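Long-range contact in LAIR1 ecotodomain from MGD21 antibody (Homo sapiens, PDB 7JZK), which is the LAIR1 ectodomain of an antibody insertion and binds the V2 domain of a Plasmodium RIFIN: residues H21-R27 and S59-I65. Residues are numbered along the deposited sequence; the frame is centred on the assembly and turned at random.
Sequences HVTFVCR and SEARFRI
The B and E strands of an immunoglobulin-like beta sandwich pair here: V22-R27 and S59-I65 run antiparallel, with short-segment axes 162° apart, as the two central strands of the sheet that also holds 7-11 and 52-55. V22-I65, F24-F63 and C26-A61 are the hydrogen-bonded pairs, each joined by two backbone bonds; the straightest is C26 N to A61 O (2.9 Å, 173° at the hydrogen). Side chains of these pairs face the sandwich interior. There C26 carries the disulfide to C78 that bridges the two sheets, the hallmark of the fold. With chi1 at -67°, the sulfur lies beside the backbone N and reaches the F63 ring obliquely, C26 SG standing 3.7 Å from F63 CE1. V22 CG1 packs on I65 CB at 4.0 Å, while I65 CD1 meets the edge of the F24 ring. F63 and I65 also pack against F79 of the RIFIN chain, so strand 59-65 contributes side chains to the interface with the RIFIN.

The opposite face, carrying T23, V25, R27, E60, R62 and R64, is mostly polar, apart from V25. E60 lies between two arginines in a charge network: E60 OE1 stands 3.4 Å from R62 NE, and E60 OE2 forms a long salt bridge with R27 NE. Both oxygens sit well out of the guanidinium planes, so charge alone links them; R62 NH2 forms a salt bridge with E11, and R27 NH2 a hydrogen bond with S9. V25 CG1 covers one face of the R27 guanidinium, whereas V25 CG2 meets the edge of R62's. At the H21 end the extended R64 chain, also salt-bridged to D66, brings its guanidinium face over H21 CB, R64 NH1 being 3.7 Å from H21 CB.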
loop_
_atom_site.group_PDB
_atom_site.type_symbol
_atom_site.label_atom_id
_atom_site.label_comp_id
_atom_site.label_asym_id
_atom_site.label_seq_id
_atom_site.Cartn_x
_atom_site.Cartn_y
_atom_site.Cartn_z
ATOM N N HIS A 21 -0.845 7.855 23.005
ATOM C CA HIS A 21 0.095 7.865 21.891
ATOM C C HIS A 21 1.114 6.743 22.038
ATOM O O HIS A 21 1.291 6.177 23.118
ATOM C CB HIS A 21 0.790 9.231 21.804
ATOM C CG HIS A 21 1.663 9.539 22.982
ATOM N ND1 HIS A 21 1.174 10.116 24.136
ATOM C CD2 HIS A 21 2.995 9.374 23.180
ATOM C CE1 HIS A 21 2.163 10.278 24.999
ATOM N NE2 HIS A 21 3.278 9.836 24.443
ATOM N N VAL A 22 1.758 6.396 20.919
ATOM C CA VAL A 22 2.886 5.468 20.903
ATOM C C VAL A 22 3.751 5.805 19.700
ATOM O O VAL A 22 3.259 6.316 18.697
ATOM C CB VAL A 22 2.423 3.990 20.867
ATOM C CG1 VAL A 22 1.846 3.634 19.511
ATOM C CG2 VAL A 22 3.581 3.051 21.182
ATOM N N THR A 23 5.061 5.577 19.818
ATOM C CA THR A 23 5.973 5.798 18.700
ATOM C C THR A 23 6.890 4.595 18.505
ATOM O O THR A 23 7.598 4.187 19.434
ATOM C CB THR A 23 6.818 7.059 18.902
ATOM O OG1 THR A 23 5.980 8.128 19.359
ATOM C CG2 THR A 23 7.469 7.460 17.581
ATOM N N PHE A 24 6.901 4.057 17.288
ATOM C CA PHE A 24 7.821 2.995 16.913
ATOM C C PHE A 24 9.062 3.637 16.329
ATOM O O PHE A 24 8.969 4.426 15.384
ATOM C CB PHE A 24 7.181 2.056 15.885
ATOM C CG PHE A 24 5.974 1.343 16.398
ATOM C CD1 PHE A 24 4.712 1.827 16.139
ATOM C CD2 PHE A 24 6.107 0.220 17.185
ATOM C CE1 PHE A 24 3.597 1.196 16.634
ATOM C CE2 PHE A 24 5.002 -0.429 17.673
ATOM C CZ PHE A 24 3.740 0.067 17.404
ATOM N N VAL A 25 10.216 3.274 16.877
ATOM C CA VAL A 25 11.522 3.785 16.471
ATOM C C VAL A 25 12.278 2.647 15.805
ATOM O O VAL A 25 12.517 1.596 16.422
ATOM C CB VAL A 25 12.317 4.348 17.661
ATOM C CG1 VAL A 25 13.601 5.016 17.174
ATOM C CG2 VAL A 25 11.461 5.322 18.473
ATOM N N CYS A 26 12.600 2.845 14.535
ATOM C CA CYS A 26 13.343 1.894 13.731
ATOM C C CYS A 26 14.775 2.385 13.590
ATOM O O CYS A 26 15.003 3.533 13.193
ATOM C CB CYS A 26 12.699 1.749 12.356
ATOM S SG CYS A 26 11.089 1.002 12.390
ATOM N N ARG A 27 15.733 1.534 13.938
ATOM C CA ARG A 27 17.140 1.905 13.889
ATOM C C ARG A 27 17.910 0.966 12.985
ATOM O O ARG A 27 17.721 -0.255 13.033
ATOM C CB ARG A 27 17.761 1.942 15.274
ATOM C CG ARG A 27 17.408 3.220 16.003
ATOM C CD ARG A 27 18.199 3.368 17.272
ATOM N NE ARG A 27 17.387 3.838 18.396
ATOM C CZ ARG A 27 16.457 3.129 19.031
ATOM N NH1 ARG A 27 15.794 3.675 20.045
ATOM N NH2 ARG A 27 16.169 1.886 18.654
ATOM N N SER A 59 21.272 5.431 12.355
ATOM C CA SER A 59 20.194 6.304 11.899
ATOM C C SER A 59 18.863 5.698 12.283
ATOM O O SER A 59 18.742 4.482 12.477
ATOM C CB SER A 59 20.209 6.562 10.370
ATOM O OG SER A 59 19.941 5.391 9.619
ATOM N N GLU A 60 17.861 6.558 12.381
ATOM C CA GLU A 60 16.584 6.103 12.870
ATOM C C GLU A 60 15.468 6.785 12.105
ATOM O O GLU A 60 15.672 7.778 11.403
ATOM C CB GLU A 60 16.430 6.374 14.369
ATOM C CG GLU A 60 16.079 7.809 14.678
ATOM C CD GLU A 60 15.750 8.032 16.143
ATOM O OE1 GLU A 60 15.040 9.017 16.458
ATOM O OE2 GLU A 60 16.192 7.211 16.978
ATOM N N ALA A 61 14.284 6.202 12.243
ATOM C CA ALA A 61 13.059 6.738 11.683
ATOM C C ALA A 61 11.959 6.457 12.686
ATOM O O ALA A 61 11.969 5.417 13.355
ATOM C CB ALA A 61 12.719 6.121 10.329
ATOM N N ARG A 62 11.010 7.380 12.784
ATOM C CA ARG A 62 9.975 7.310 13.798
ATOM C C ARG A 62 8.607 7.250 13.130
ATOM O O ARG A 62 8.326 8.030 12.213
ATOM C CB ARG A 62 10.083 8.540 14.695
ATOM C CG ARG A 62 11.439 8.614 15.354
ATOM C CD ARG A 62 11.495 9.579 16.510
ATOM N NE ARG A 62 11.862 8.804 17.682
ATOM C CZ ARG A 62 12.435 9.291 18.767
ATOM N NH1 ARG A 62 12.725 10.585 18.851
ATOM N NH2 ARG A 62 12.722 8.470 19.771
ATOM N N PHE A 63 7.752 6.337 13.599
ATOM C CA PHE A 63 6.370 6.208 13.129
ATOM C C PHE A 63 5.493 6.373 14.357
ATOM O O PHE A 63 5.548 5.538 15.264
ATOM C CB PHE A 63 6.114 4.848 12.468
ATOM C CG PHE A 63 7.092 4.497 11.374
ATOM C CD1 PHE A 63 8.345 3.970 11.682
ATOM C CD2 PHE A 63 6.758 4.669 10.041
ATOM C CE1 PHE A 63 9.235 3.651 10.691
ATOM C CE2 PHE A 63 7.659 4.342 9.046
ATOM C CZ PHE A 63 8.897 3.831 9.381
ATOM N N ARG A 64 4.697 7.436 14.409
ATOM C CA ARG A 64 3.993 7.766 15.639
ATOM C C ARG A 64 2.481 7.695 15.442
ATOM O O ARG A 64 1.941 8.300 14.513
ATOM C CB ARG A 64 4.384 9.163 16.104
ATOM C CG ARG A 64 3.377 9.752 17.078
ATOM C CD ARG A 64 3.590 11.259 17.274
ATOM N NE ARG A 64 2.526 11.767 18.128
ATOM C CZ ARG A 64 2.654 11.957 19.438
ATOM N NH1 ARG A 64 1.622 12.403 20.140
ATOM N NH2 ARG A 64 3.816 11.715 20.045
ATOM N N ILE A 65 1.801 6.986 16.338
ATOM C CA ILE A 65 0.347 6.962 16.394
ATOM C C ILE A 65 -0.088 7.859 17.548
ATOM O O ILE A 65 0.244 7.583 18.709
ATOM C CB ILE A 65 -0.192 5.530 16.578
ATOM C CG1 ILE A 65 0.211 4.622 15.415
ATOM C CG2 ILE A 65 -1.714 5.555 16.733
ATOM C CD1 ILE A 65 -0.185 3.178 15.646
#